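Local coordinates for C2 domain protein (Scophthalmus maximus, PDB 3W56) that binds calcium ions through a C2 domain and probably attaches to phospholipid membranes in a calcium-dependent way, at residues D43-F49 with L84-D90; Q103-K107 with Y125-L129; A53-S59 with E71-H75. All coordinates share one frame; numbering follows the deposited sequence.

How the contacts relate
Contact 1 lies in the core and contact 3 at the surface, with contact 2 partly buried between these extremes. Contact 1 joins neighbouring strands of one sheet, whereas contacts 2 and 3 each bring that sheet against the other one. Their chemistry follows: regular backbone bonding and a charged side-chain cluster in 43-49/84-90, tyrosine hydroxyls taking up N-H groups in 103-107/125-129, and ring-edge packing plus a serine-glutamate pair in 53-59/71-75. Contact 1 touches both others, through L84 N to R104 O (2.9 Å) and V48 N to G56 O (3.0 Å). It alone contains calcium-binding residues, D43 and D90.

Contact 1. Residues D43-F49 with L84-D90; sequences DGYVKVF and LRLEVHD
K47 lays its side chain over one face of the H89 imidazole, with K47 CE 3.7 Å from the ring centroid in a CH-pi contact. In the plane of that ring, H89 NE2 donates to the anti lone pair of E87 OE1 (2.9 Å). R85 grips the other oxygen side-on: R85 NE meets E87 OE2 at 2.6 Å, and R85 NH2 adds a second bond to the same atom. Both carboxylate oxygens are thus engaged, which fixes the group's rotation and probably stabilises its negative charge. K47 NZ stays 4.3 Å from E87 OE1, beyond a salt bridge, and a water accepts from NZ and donates to OE1. F49 presses CE2 against E87 OE2, its ring turned 40° from the carboxylate. Y45 places its ring with CG between backbone N and carbonyl carbon (chi1 70°), bringing H89 CB over one face, while its hydroxyl bonds D96. This polar face is closely bonded around the buried E87 and H89, and opens toward solvent at the partly exposed K47, F49 and R85.

The reverse face, with V46, V48, L86 and V88, is buried and apolar. V48 CG1 and L86 CD2 pack side by side at 4.0 Å, and L86 continues onto L123 and Y125 of the opposing sheet. Six backbone bonds join the antiparallel strands, whose axes run at 158°. Beyond them, D43 N donates to D90 OD1 (3.0 Å) from above the carboxylate plane. D43 and D90 are calcium ligands of this protein, although no ion is bound in this model; the strand pair thus ends at the calcium-binding loops of the C2 beta-sandwich.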
ATOM      1  N   ASP A  43       1.256 -14.720  -0.798  1.00 23.94           N
ATOM      2  CA  ASP A  43       2.135 -14.244   0.279  1.00 27.45           C
ATOM      3  C   ASP A  43       2.346 -12.737   0.148  1.00 30.35           C
ATOM      4  O   ASP A  43       3.379 -12.289  -0.368  1.00 22.15           O
ATOM      5  CB  ASP A  43       3.496 -14.972   0.294  1.00 32.94           C
ATOM      6  CG  ASP A  43       3.348 -16.457   0.479  1.00 35.09           C
ATOM      7  OD1 ASP A  43       2.820 -16.864   1.537  1.00 38.10           O
ATOM      8  OD2 ASP A  43       3.717 -17.217  -0.447  1.00 46.31           O
ATOM      9  N   GLY A  44       1.349 -11.959   0.584  1.00 20.60           N
ATOM     10  CA  GLY A  44       1.280 -10.562   0.208  1.00 19.21           C
ATOM     11  C   GLY A  44       2.154  -9.630   1.002  1.00 13.16           C
ATOM     12  O   GLY A  44       2.453  -9.811   2.184  1.00 16.24           O
ATOM     13  N   TYR A  45       2.544  -8.566   0.329  1.00 12.33           N
ATOM     14  CA  TYR A  45       3.144  -7.429   0.936  1.00 12.26           C
ATOM     15  C   TYR A  45       2.856  -6.224   0.085  1.00 11.68           C
ATOM     16  O   TYR A  45       2.461  -6.327  -1.104  1.00 17.43           O
ATOM     17  CB  TYR A  45       4.691  -7.627   1.215  1.00 13.19           C
ATOM     18  CG  TYR A  45       5.589  -7.662  -0.030  1.00 17.90           C
ATOM     19  CD1 TYR A  45       6.348  -6.565  -0.363  1.00 14.49           C
ATOM     20  CD2 TYR A  45       5.658  -8.783  -0.806  1.00 15.40           C
ATOM     21  CE1 TYR A  45       7.171  -6.564  -1.519  1.00 16.12           C
ATOM     22  CE2 TYR A  45       6.485  -8.835  -1.917  1.00 16.74           C
ATOM     23  CZ  TYR A  45       7.223  -7.719  -2.260  1.00 14.35           C
ATOM     24  OH  TYR A  45       8.078  -7.715  -3.363  1.00 16.33           O
ATOM     25  N   VAL A  46       3.058  -5.054   0.673  1.00 11.63           N
ATOM     26  CA  VAL A  46       2.776  -3.761   0.033  1.00 11.01           C
ATOM     27  C   VAL A  46       3.983  -2.849  -0.059  1.00 16.22           C
ATOM     28  O   VAL A  46       4.719  -2.641   0.924  1.00 13.12           O
ATOM     29  CB  VAL A  46       1.634  -3.029   0.798  1.00 11.72           C
ATOM     30  CG1 VAL A  46       1.178  -1.804   0.052  1.00 13.73           C
ATOM     31  CG2 VAL A  46       0.473  -4.018   1.023  1.00 11.83           C
ATOM     32  N   LYS A  47       4.194  -2.294  -1.252  1.00 13.24           N
ATOM     33  CA  LYS A  47       5.282  -1.333  -1.458  1.00 19.26           C
ATOM     34  C   LYS A  47       4.671   0.029  -1.496  1.00 16.35           C
ATOM     35  O   LYS A  47       3.581   0.229  -2.099  1.00 15.96           O
ATOM     36  CB  LYS A  47       6.008  -1.581  -2.775  1.00 23.49           C
ATOM     37  CG  LYS A  47       6.811  -2.873  -2.886  1.00 22.51           C
ATOM     38  CD  LYS A  47       7.880  -2.671  -4.035  1.00 16.75           C
ATOM     39  CE  LYS A  47       8.351  -4.012  -4.533  1.00 28.58           C
ATOM     40  NZ  LYS A  47       9.200  -3.858  -5.785  1.00 35.11           N
ATOM     41  N   VAL A  48       5.340   0.991  -0.889  1.00 10.66           N
ATOM     42  CA  VAL A  48       4.818   2.335  -0.638  1.00  9.43           C
ATOM     43  C   VAL A  48       5.810   3.368  -1.100  1.00 14.99           C
ATOM     44  O   VAL A  48       6.991   3.425  -0.618  1.00 15.66           O
ATOM     45  CB  VAL A  48       4.568   2.615   0.864  1.00 11.24           C
ATOM     46  CG1 VAL A  48       3.931   3.941   1.099  1.00 11.50           C
ATOM     47  CG2 VAL A  48       3.672   1.507   1.431  1.00 11.59           C
ATOM     48  N   PHE A  49       5.323   4.183  -2.022  1.00 15.57           N
ATOM     49  CA  PHE A  49       6.088   5.328  -2.527  1.00 19.59           C
ATOM     50  C   PHE A  49       5.300   6.604  -2.310  1.00 25.25           C
ATOM     51  O   PHE A  49       4.066   6.647  -2.450  1.00 16.54           O
ATOM     52  CB  PHE A  49       6.353   5.183  -4.035  1.00 16.38           C
ATOM     53  CG  PHE A  49       6.996   3.874  -4.414  1.00 16.76           C
ATOM     54  CD1 PHE A  49       8.371   3.773  -4.572  1.00 27.36           C
ATOM     55  CD2 PHE A  49       6.212   2.737  -4.571  1.00 16.73           C
ATOM     56  CE1 PHE A  49       8.949   2.536  -4.925  1.00 27.58           C
ATOM     57  CE2 PHE A  49       6.747   1.506  -4.942  1.00 20.75           C
ATOM     58  CZ  PHE A  49       8.148   1.401  -5.106  1.00 33.38           C
ATOM     59  N   LEU A  84       0.990   9.346  -4.176  1.00 13.57           N
ATOM     60  CA  LEU A  84       1.065   8.150  -3.316  1.00 17.75           C
ATOM     61  C   LEU A  84       0.862   6.961  -4.243  1.00 16.24           C
ATOM     62  O   LEU A  84      -0.133   6.866  -4.947  1.00 19.81           O
ATOM     63  CB  LEU A  84       0.005   8.184  -2.152  1.00 10.92           C
ATOM     64  CG  LEU A  84      -0.167   6.862  -1.386  1.00 13.79           C
ATOM     65  CD1 LEU A  84       1.037   6.593  -0.466  1.00 18.87           C
ATOM     66  CD2 LEU A  84      -1.463   6.891  -0.555  1.00 13.60           C
ATOM     67  N   ARG A  85       1.853   6.091  -4.315  1.00 13.88           N
ATOM     68  CA  ARG A  85       1.765   4.880  -5.096  1.00 17.12           C
ATOM     69  C   ARG A  85       1.950   3.623  -4.206  1.00 19.57           C
ATOM     70  O   ARG A  85       2.933   3.465  -3.408  1.00 16.79           O
ATOM     71  CB  ARG A  85       2.846   4.949  -6.223  1.00 17.43           C
ATOM     72  CG  ARG A  85       3.056   3.667  -6.933  1.00 18.70           C
ATOM     73  CD  ARG A  85       4.328   3.760  -7.767  1.00 27.94           C
ATOM     74  NE  ARG A  85       4.582   2.541  -8.528  1.00 25.74           N
ATOM     75  CZ  ARG A  85       4.145   2.335  -9.770  1.00 32.21           C
ATOM     76  NH1 ARG A  85       3.423   3.272 -10.382  1.00 30.00           N
ATOM     77  NH2 ARG A  85       4.440   1.197 -10.417  1.00 32.42           N
ATOM     78  N   LEU A  86       1.016   2.706  -4.380  1.00 18.75           N
ATOM     79  CA  LEU A  86       0.947   1.499  -3.575  1.00 11.65           C
ATOM     80  C   LEU A  86       1.034   0.349  -4.528  1.00 15.87           C
ATOM     81  O   LEU A  86       0.315   0.257  -5.497  1.00 15.63           O
ATOM     82  CB  LEU A  86      -0.342   1.444  -2.748  1.00  9.57           C
ATOM     83  CG  LEU A  86      -0.546   2.581  -1.771  1.00  9.75           C
ATOM     84  CD1 LEU A  86      -1.820   2.377  -0.887  1.00 17.04           C
ATOM     85  CD2 LEU A  86       0.599   2.782  -0.825  1.00 14.14           C
ATOM     86  N   GLU A  87       1.961  -0.543  -4.260  1.00 13.19           N
ATOM     87  CA  GLU A  87       1.973  -1.751  -5.031  1.00 19.72           C
ATOM     88  C   GLU A  87       1.767  -2.926  -4.091  1.00 13.55           C
ATOM     89  O   GLU A  87       2.454  -3.026  -3.051  1.00 14.38           O
ATOM     90  CB  GLU A  87       3.277  -1.886  -5.806  1.00 14.37           C
ATOM     91  CG  GLU A  87       3.624  -0.683  -6.634  1.00 18.26           C
ATOM     92  CD  GLU A  87       5.009  -0.787  -7.214  1.00 24.15           C
ATOM     93  OE1 GLU A  87       5.655  -1.839  -6.989  1.00 20.85           O
ATOM     94  OE2 GLU A  87       5.456   0.198  -7.851  1.00 22.87           O
ATOM     95  N   VAL A  88       0.892  -3.830  -4.503  1.00 13.76           N
ATOM     96  CA  VAL A  88       0.683  -5.087  -3.796  1.00 12.62           C
ATOM     97  C   VAL A  88       1.431  -6.193  -4.552  1.00 16.27           C
ATOM     98  O   VAL A  88       1.205  -6.404  -5.755  1.00 14.39           O
ATOM     99  CB  VAL A  88      -0.795  -5.410  -3.650  1.00 13.60           C
ATOM    100  CG1 VAL A  88      -0.959  -6.793  -3.043  1.00 15.49           C
ATOM    101  CG2 VAL A  88      -1.487  -4.305  -2.798  1.00 12.73           C
ATOM    102  N   HIS A  89       2.307  -6.892  -3.853  1.00 12.67           N
ATOM    103  CA  HIS A  89       3.080  -8.000  -4.467  1.00 14.98           C
ATOM    104  C   HIS A  89       2.876  -9.308  -3.769  1.00 15.50           C
ATOM    105  O   HIS A  89       2.508  -9.380  -2.595  1.00 18.53           O
ATOM    106  CB  HIS A  89       4.571  -7.726  -4.440  1.00 16.35           C
ATOM    107  CG  HIS A  89       4.974  -6.535  -5.222  1.00 13.57           C
ATOM    108  ND1 HIS A  89       5.619  -6.624  -6.450  1.00 18.26           N
ATOM    109  CD2 HIS A  89       4.851  -5.216  -4.958  1.00 17.13           C
ATOM    110  CE1 HIS A  89       5.860  -5.405  -6.899  1.00 16.64           C
ATOM    111  NE2 HIS A  89       5.412  -4.529  -6.006  1.00 20.70           N
ATOM    112  N   ASP A  90       3.141 -10.364  -4.509  1.00 17.58           N
ATOM    113  CA  ASP A  90       3.064 -11.720  -3.998  1.00 17.59           C
ATOM    114  C   ASP A  90       4.468 -12.230  -3.965  1.00 22.65           C
ATOM    115  O   ASP A  90       5.131 -12.287  -5.010  1.00 22.40           O
ATOM    116  CB  ASP A  90       2.193 -12.497  -4.952  1.00 16.54           C
ATOM    117  CG  ASP A  90       1.957 -13.928  -4.517  1.00 26.82           C
ATOM    118  OD1 ASP A  90       2.556 -14.384  -3.484  1.00 25.02           O
ATOM    119  OD2 ASP A  90       1.150 -14.589  -5.222  1.00 31.22           O
TER
HETATM  120  O   HOH W   1       8.342  -2.436  -7.593  1.00 26.30           O

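Contact 2. Residues Q103-K107 with Y125-L129; sequences QRQIK and YMYTL
R104 and Y125 meet through a single direct bond, R104 NE to Y125 OH, 2.8 Å long and somewhat bent (146° at the hydrogen). The hydroxyl lies in the guanidinium plane, at its edge, although the phenol ring itself is tilted 41° from that plane. A bend in the arginine chain at CG-CD (chi3 -54°) swings NE onto the hydroxyl. One water completes a small cycle: it accepts from R104 NH2 at 3.2 Å and lies 2.9 Å from Y125 OH, in the plane of the tyrosine ring. Two nitrogens of the arginine thus find an acceptor here, NE directly and NH2 through solvent.

The second hydroxyl serves the backbone. Y127 OH accepts from K107 N (3.0 Å), a donor in the loop just past strand 97-105. These tyrosines span the interior of the C2 beta-sandwich: strands 97-105 and 122-130 belong to different sheets, and their local axes come no closer than 11.5 Å, so long side chains do the joining. Both rings project from the same strand toward 103-107.

K107 O lies at the edge of the Y127 ring, 3.5 Å from CE1, and H111 NE2 provides it with a weak hydrogen bond. The I106 backbone bonds to N81 and D82, and its side chain packs on apolar groups. I106 CG2 covers one face of the Y127 ring, offset toward the rim. Further along, I106 CD1 packs on L129 CD1 at 3.8 Å, the two side chains crossing at about a right angle, while L129 CB touches K107 O at 3.5 Å.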
ATOM      1  N   GLN A 103      -2.324   4.575  -7.715  1.00 17.81           N
ATOM      2  CA  GLN A 103      -1.751   5.895  -7.720  1.00 18.26           C
ATOM      3  C   GLN A 103      -2.819   6.907  -7.381  1.00 24.62           C
ATOM      4  O   GLN A 103      -3.954   6.876  -7.918  1.00 18.79           O
ATOM      5  CB  GLN A 103      -1.204   6.190  -9.097  1.00 22.13           C
ATOM      6  CG  GLN A 103       0.024   5.368  -9.429  1.00 32.90           C
ATOM      7  CD  GLN A 103       0.769   5.936 -10.628  1.00 38.63           C
ATOM      8  OE1 GLN A 103       1.943   6.300 -10.522  1.00 45.25           O
ATOM      9  NE2 GLN A 103       0.082   6.028 -11.770  1.00 46.24           N
ATOM     10  N   ARG A 104      -2.456   7.824  -6.503  1.00 19.59           N
ATOM     11  CA  ARG A 104      -3.400   8.808  -6.016  1.00 24.56           C
ATOM     12  C   ARG A 104      -2.684  10.102  -5.615  1.00 23.85           C
ATOM     13  O   ARG A 104      -1.683  10.051  -4.921  1.00 19.66           O
ATOM     14  CB  ARG A 104      -4.084   8.220  -4.798  1.00 24.27           C
ATOM     15  CG  ARG A 104      -4.878   9.180  -4.040  1.00 24.72           C
ATOM     16  CD  ARG A 104      -5.675   8.440  -3.046  1.00 23.05           C
ATOM     17  NE  ARG A 104      -6.495   7.375  -3.610  1.00 21.72           N
ATOM     18  CZ  ARG A 104      -7.581   7.578  -4.378  1.00 29.84           C
ATOM     19  NH1 ARG A 104      -7.977   8.818  -4.678  1.00 25.91           N
ATOM     20  NH2 ARG A 104      -8.292   6.537  -4.837  1.00 22.53           N
ATOM     21  N   GLN A 105      -3.231  11.247  -5.997  1.00 23.93           N
ATOM     22  CA  GLN A 105      -2.665  12.501  -5.514  1.00 27.71           C
ATOM     23  C   GLN A 105      -3.142  12.726  -4.096  1.00 23.63           C
ATOM     24  O   GLN A 105      -4.338  12.663  -3.811  1.00 22.84           O
ATOM     25  CB  GLN A 105      -3.084  13.664  -6.392  1.00 29.16           C
ATOM     26  CG  GLN A 105      -2.037  14.085  -7.438  1.00 31.60           C
ATOM     27  CD  GLN A 105      -2.588  15.099  -8.437  1.00 34.71           C
ATOM     28  OE1 GLN A 105      -3.826  15.278  -8.568  1.00 43.80           O
ATOM     29  NE2 GLN A 105      -1.688  15.782  -9.136  1.00 33.30           N
ATOM     30  N   ILE A 106      -2.205  12.990  -3.181  1.00 16.48           N
ATOM     31  CA  ILE A 106      -2.606  13.156  -1.799  1.00 16.57           C
ATOM     32  C   ILE A 106      -3.075  14.582  -1.481  1.00 18.75           C
ATOM     33  O   ILE A 106      -2.552  15.568  -2.014  1.00 20.54           O
ATOM     34  CB  ILE A 106      -1.485  12.741  -0.864  1.00 12.50           C
ATOM     35  CG1 ILE A 106      -0.261  13.618  -1.178  1.00 18.48           C
ATOM     36  CG2 ILE A 106      -1.131  11.303  -1.129  1.00 16.96           C
ATOM     37  CD1 ILE A 106       0.871  13.502  -0.134  1.00 16.52           C
ATOM     38  N   LYS A 107      -4.091  14.648  -0.642  1.00 16.96           N
ATOM     39  CA  LYS A 107      -4.812  15.857  -0.291  1.00 17.44           C
ATOM     40  C   LYS A 107      -4.777  16.007   1.211  1.00 23.25           C
ATOM     41  O   LYS A 107      -4.800  15.006   1.951  1.00 20.42           O
ATOM     42  CB  LYS A 107      -6.248  15.771  -0.768  1.00 25.11           C
ATOM     43  CG  LYS A 107      -6.320  15.420  -2.212  1.00 22.83           C
ATOM     44  CD  LYS A 107      -5.881  16.558  -3.104  1.00 23.39           C
ATOM     45  CE  LYS A 107      -5.611  15.960  -4.491  1.00 31.76           C
ATOM     46  NZ  LYS A 107      -5.992  16.867  -5.619  1.00 30.03           N
ATOM     47  N   TYR A 125      -6.985   1.206   2.440  1.00 12.44           N
ATOM     48  CA  TYR A 125      -5.935   1.919   3.192  1.00  7.60           C
ATOM     49  C   TYR A 125      -6.460   3.266   3.585  1.00 10.05           C
ATOM     50  O   TYR A 125      -7.482   3.779   3.082  1.00 11.58           O
ATOM     51  CB  TYR A 125      -4.680   2.042   2.333  1.00  7.40           C
ATOM     52  CG  TYR A 125      -4.862   2.871   1.069  1.00  9.96           C
ATOM     53  CD1 TYR A 125      -4.469   4.241   1.062  1.00 14.33           C
ATOM     54  CD2 TYR A 125      -5.383   2.318  -0.102  1.00 15.85           C
ATOM     55  CE1 TYR A 125      -4.559   5.005  -0.074  1.00 13.99           C
ATOM     56  CE2 TYR A 125      -5.499   3.107  -1.289  1.00 13.12           C
ATOM     57  CZ  TYR A 125      -5.082   4.463  -1.250  1.00 14.22           C
ATOM     58  OH  TYR A 125      -5.147   5.279  -2.380  1.00 18.46           O
ATOM     59  N   MET A 126      -5.745   3.897   4.499  1.00  6.73           N
ATOM     60  CA  MET A 126      -6.088   5.205   4.952  1.00  7.82           C
ATOM     61  C   MET A 126      -4.812   6.009   4.836  1.00  9.45           C
ATOM     62  O   MET A 126      -3.700   5.471   4.924  1.00 11.40           O
ATOM     63  CB  MET A 126      -6.566   5.225   6.408  1.00 16.34           C
ATOM     64  CG  MET A 126      -7.938   4.661   6.481  1.00 18.27           C
ATOM     65  SD  MET A 126      -8.578   4.864   8.135  1.00 15.91           S
ATOM     66  CE  MET A 126      -8.616   6.659   8.308  1.00 18.06           C
ATOM     67  N   TYR A 127      -4.999   7.294   4.636  1.00 10.35           N
ATOM     68  CA  TYR A 127      -3.830   8.169   4.875  1.00 12.26           C
ATOM     69  C   TYR A 127      -4.256   9.457   5.458  1.00  9.90           C
ATOM     70  O   TYR A 127      -5.385   9.917   5.296  1.00 11.99           O
ATOM     71  CB  TYR A 127      -2.996   8.369   3.583  1.00 12.52           C
ATOM     72  CG  TYR A 127      -3.602   9.368   2.638  1.00  8.67           C
ATOM     73  CD1 TYR A 127      -3.316  10.739   2.751  1.00 10.19           C
ATOM     74  CD2 TYR A 127      -4.473   8.956   1.631  1.00 10.78           C
ATOM     75  CE1 TYR A 127      -3.904  11.664   1.843  1.00 13.40           C
ATOM     76  CE2 TYR A 127      -5.039   9.843   0.744  1.00 15.59           C
ATOM     77  CZ  TYR A 127      -4.751  11.199   0.864  1.00 14.98           C
ATOM     78  OH  TYR A 127      -5.368  12.045  -0.047  1.00 17.06           O
ATOM     79  N   THR A 128      -3.333  10.066   6.195  1.00 14.57           N
ATOM     80  CA  THR A 128      -3.500  11.406   6.745  1.00 13.11           C
ATOM     81  C   THR A 128      -2.358  12.310   6.243  1.00 14.24           C
ATOM     82  O   THR A 128      -1.184  11.955   6.405  1.00 15.88           O
ATOM     83  CB  THR A 128      -3.516  11.359   8.287  1.00 17.49           C
ATOM     84  OG1 THR A 128      -4.753  10.744   8.720  1.00 18.88           O
ATOM     85  CG2 THR A 128      -3.506  12.773   8.849  1.00 17.65           C
ATOM     86  N   LEU A 129      -2.706  13.431   5.603  1.00 16.49           N
ATOM     87  CA  LEU A 129      -1.717  14.444   5.253  1.00 21.63           C
ATOM     88  C   LEU A 129      -1.980  15.677   6.115  1.00 14.37           C
ATOM     89  O   LEU A 129      -3.063  16.292   6.081  1.00 18.76           O
ATOM     90  CB  LEU A 129      -1.783  14.781   3.772  1.00 20.00           C
ATOM     91  CG  LEU A 129      -0.743  15.806   3.266  1.00 15.12           C
ATOM     92  CD1 LEU A 129       0.644  15.257   3.283  1.00 21.42           C
ATOM     93  CD2 LEU A 129      -1.201  16.106   1.844  1.00 18.05           C
TER
HETATM   94  O   HOH W   2      -6.499   3.926  -4.506  1.00 14.72           O

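Contact 3. Residues A53-S59 with E71-H75; sequences ANLGETS and EEFSH
F73 meets the 53-59 chain with the edge of its ring, not with a face. Near the ring plane lie L55 O, E57 C and T58 N, the last 3.4 Å from F73 CZ, and the backbone of G56, which has no CB to intervene, comes close to CE1. T58 CG2 reaches F73 CE2 at 3.8 Å, the two side chains crossing at about a right angle. The H75 ring takes an off-centre CH-pi contact from A53 CB, 4.2 Å from its centroid. L55 CD2 presses on H75 CB at 3.4 Å and meets the ring atoms CG and ND1 obliquely.

Polar chemistry gathers at the other end. S59 grips E71 OE2 twice: S59 OG donates to its syn lone pair (2.8 Å), and S59 N comes from above the carboxylate plane (2.9 Å). A bend at chi2 (88°) curls the glutamate back toward the serine. E71 OE1 is satisfied by a water at 2.8 Å, which is only weakly bonded to S59 OG. T58 OG1 donates to S59 O and accepts from V46 N, tying this end to strand 44-50.

Strands 53-57 and 73-78 are the outermost strands of different sheets, and their local axes approach to 7.3 Å. The F73 ring against the 55-58 backbone, with L55-H75 and S59-E71, bridges this distance, joining the edge strands along one side of the C2 beta-sandwich.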
ATOM      1  N   ALA A  53      10.020   9.174  -3.418  1.00 23.44           N
ATOM      2  CA  ALA A  53      10.584   8.561  -2.222  1.00 27.62           C
ATOM      3  C   ALA A  53       9.992   7.164  -1.981  1.00 32.24           C
ATOM      4  O   ALA A  53       8.778   7.003  -1.817  1.00 26.16           O
ATOM      5  CB  ALA A  53      10.344   9.446  -1.033  1.00 25.80           C
ATOM      6  N   ASN A  54      10.853   6.153  -1.992  1.00 23.89           N
ATOM      7  CA  ASN A  54      10.472   4.801  -1.616  1.00 25.56           C
ATOM      8  C   ASN A  54      10.367   4.719  -0.094  1.00 23.20           C
ATOM      9  O   ASN A  54      11.372   4.504   0.614  1.00 22.88           O
ATOM     10  CB  ASN A  54      11.502   3.798  -2.154  1.00 23.33           C
ATOM     11  CG  ASN A  54      11.097   2.356  -1.946  1.00 24.78           C
ATOM     12  OD1 ASN A  54      10.130   2.038  -1.247  1.00 33.53           O
ATOM     13  ND2 ASN A  54      11.867   1.455  -2.553  1.00 36.00           N
ATOM     14  N   LEU A  55       9.137   4.871   0.413  1.00 24.26           N
ATOM     15  CA  LEU A  55       8.866   4.877   1.848  1.00 24.71           C
ATOM     16  C   LEU A  55       9.106   3.543   2.572  1.00 14.32           C
ATOM     17  O   LEU A  55       9.243   3.518   3.806  1.00 22.59           O
ATOM     18  CB  LEU A  55       7.441   5.363   2.104  1.00 14.53           C
ATOM     19  CG  LEU A  55       7.159   6.777   1.674  1.00 23.24           C
ATOM     20  CD1 LEU A  55       5.812   7.174   2.206  1.00 19.04           C
ATOM     21  CD2 LEU A  55       8.243   7.761   2.217  1.00 21.20           C
ATOM     22  N   GLY A  56       9.238   2.452   1.812  1.00 20.41           N
ATOM     23  CA  GLY A  56       9.370   1.132   2.392  1.00 21.25           C
ATOM     24  C   GLY A  56       8.339   0.103   1.933  1.00 20.30           C
ATOM     25  O   GLY A  56       7.647   0.271   0.918  1.00 18.14           O
ATOM     26  N   GLU A  57       8.322  -1.020   2.619  1.00 13.91           N
ATOM     27  CA  GLU A  57       7.381  -2.067   2.292  1.00 22.39           C
ATOM     28  C   GLU A  57       6.945  -2.709   3.577  1.00 22.05           C
ATOM     29  O   GLU A  57       7.680  -2.667   4.595  1.00 19.53           O
ATOM     30  CB  GLU A  57       7.922  -3.096   1.281  1.00 28.77           C
ATOM     31  CG  GLU A  57       9.368  -3.446   1.360  1.00 27.93           C
ATOM     32  CD  GLU A  57       9.762  -4.446   0.251  1.00 17.72           C
ATOM     33  OE1 GLU A  57       9.863  -5.659   0.571  1.00 29.79           O
ATOM     34  OE2 GLU A  57       9.937  -4.023  -0.934  1.00 30.28           O
ATOM     35  N   THR A  58       5.722  -3.247   3.563  1.00 13.71           N
ATOM     36  CA  THR A  58       5.384  -4.147   4.642  1.00 13.88           C
ATOM     37  C   THR A  58       6.171  -5.458   4.655  1.00 16.08           C
ATOM     38  O   THR A  58       6.688  -5.907   3.642  1.00 19.09           O
ATOM     39  CB  THR A  58       3.900  -4.572   4.601  1.00 10.07           C
ATOM     40  OG1 THR A  58       3.606  -5.429   3.471  1.00 13.36           O
ATOM     41  CG2 THR A  58       2.989  -3.329   4.533  1.00 12.93           C
ATOM     42  N   SER A  59       6.114  -6.106   5.816  1.00 14.94           N
ATOM     43  CA  SER A  59       6.409  -7.521   5.922  1.00 20.09           C
ATOM     44  C   SER A  59       5.449  -8.377   5.075  1.00 19.35           C
ATOM     45  O   SER A  59       4.378  -7.937   4.616  1.00 14.47           O
ATOM     46  CB  SER A  59       6.439  -7.958   7.414  1.00 15.76           C
ATOM     47  OG  SER A  59       5.110  -7.931   7.995  1.00 17.99           O
ATOM     48  N   GLU A  71       2.019  -2.457   9.872  1.00  8.40           N
ATOM     49  CA  GLU A  71       2.900  -1.396   9.387  1.00  7.87           C
ATOM     50  C   GLU A  71       2.202  -0.113   9.035  1.00 14.10           C
ATOM     51  O   GLU A  71       1.103  -0.086   8.430  1.00 14.42           O
ATOM     52  CB  GLU A  71       3.878  -1.832   8.319  1.00 10.67           C
ATOM     53  CG  GLU A  71       4.824  -2.900   8.692  1.00 15.97           C
ATOM     54  CD  GLU A  71       4.340  -4.309   8.482  1.00 20.34           C
ATOM     55  OE1 GLU A  71       3.103  -4.621   8.360  1.00 19.19           O
ATOM     56  OE2 GLU A  71       5.235  -5.156   8.415  1.00 16.07           O
ATOM     57  N   GLU A  72       2.790   0.978   9.472  1.00 10.06           N
ATOM     58  CA  GLU A  72       2.419   2.293   9.074  1.00  9.42           C
ATOM     59  C   GLU A  72       3.680   2.932   8.472  1.00 12.31           C
ATOM     60  O   GLU A  72       4.833   2.521   8.805  1.00 13.68           O
ATOM     61  CB  GLU A  72       1.833   3.073  10.219  1.00 14.82           C
ATOM     62  CG  GLU A  72       0.820   2.227  11.023  1.00 13.33           C
ATOM     63  CD  GLU A  72       0.036   3.043  11.998  1.00 24.34           C
ATOM     64  OE1 GLU A  72      -1.006   2.456  12.412  1.00 28.06           O
ATOM     65  OE2 GLU A  72       0.451   4.207  12.311  1.00 25.48           O
ATOM     66  N   PHE A  73       3.468   3.896   7.587  1.00 10.79           N
ATOM     67  CA  PHE A  73       4.556   4.529   6.856  1.00  8.96           C
ATOM     68  C   PHE A  73       4.377   6.009   6.989  1.00 14.12           C
ATOM     69  O   PHE A  73       3.283   6.568   6.764  1.00 14.65           O
ATOM     70  CB  PHE A  73       4.541   4.095   5.364  1.00 13.32           C
ATOM     71  CG  PHE A  73       4.704   2.603   5.166  1.00 15.11           C
ATOM     72  CD1 PHE A  73       5.995   2.056   5.017  1.00 16.13           C
ATOM     73  CD2 PHE A  73       3.585   1.726   5.194  1.00 10.37           C
ATOM     74  CE1 PHE A  73       6.197   0.729   4.851  1.00 16.19           C
ATOM     75  CE2 PHE A  73       3.791   0.359   5.004  1.00 11.35           C
ATOM     76  CZ  PHE A  73       5.099  -0.166   4.868  1.00 16.91           C
ATOM     77  N   SER A  74       5.462   6.706   7.344  1.00 12.87           N
ATOM     78  CA  SER A  74       5.323   8.128   7.412  1.00 16.49           C
ATOM     79  C   SER A  74       6.448   8.727   6.549  1.00 15.80           C
ATOM     80  O   SER A  74       7.568   8.157   6.391  1.00 19.93           O
ATOM     81  CB  SER A  74       5.313   8.653   8.881  1.00 22.16           C
ATOM     82  OG  SER A  74       3.976   8.776   9.466  1.00 24.44           O
ATOM     83  N   HIS A  75       6.086   9.835   5.931  1.00 17.02           N
ATOM     84  CA  HIS A  75       7.056  10.631   5.140  1.00 11.73           C
ATOM     85  C   HIS A  75       6.921  12.074   5.602  1.00 15.27           C
ATOM     86  O   HIS A  75       5.846  12.723   5.595  1.00 13.21           O
ATOM     87  CB  HIS A  75       6.805  10.494   3.640  1.00 15.17           C
ATOM     88  CG  HIS A  75       7.859  11.168   2.791  1.00 15.80           C
ATOM     89  ND1 HIS A  75       9.209  11.146   3.108  1.00 16.81           N
ATOM     90  CD2 HIS A  75       7.761  11.852   1.625  1.00 14.27           C
ATOM     91  CE1 HIS A  75       9.891  11.804   2.180  1.00 19.89           C
ATOM     92  NE2 HIS A  75       9.040  12.216   1.252  1.00 20.10           N
TER
HETATM   93  O   HOH W   3       2.137  -6.990   9.518  1.00 18.32           O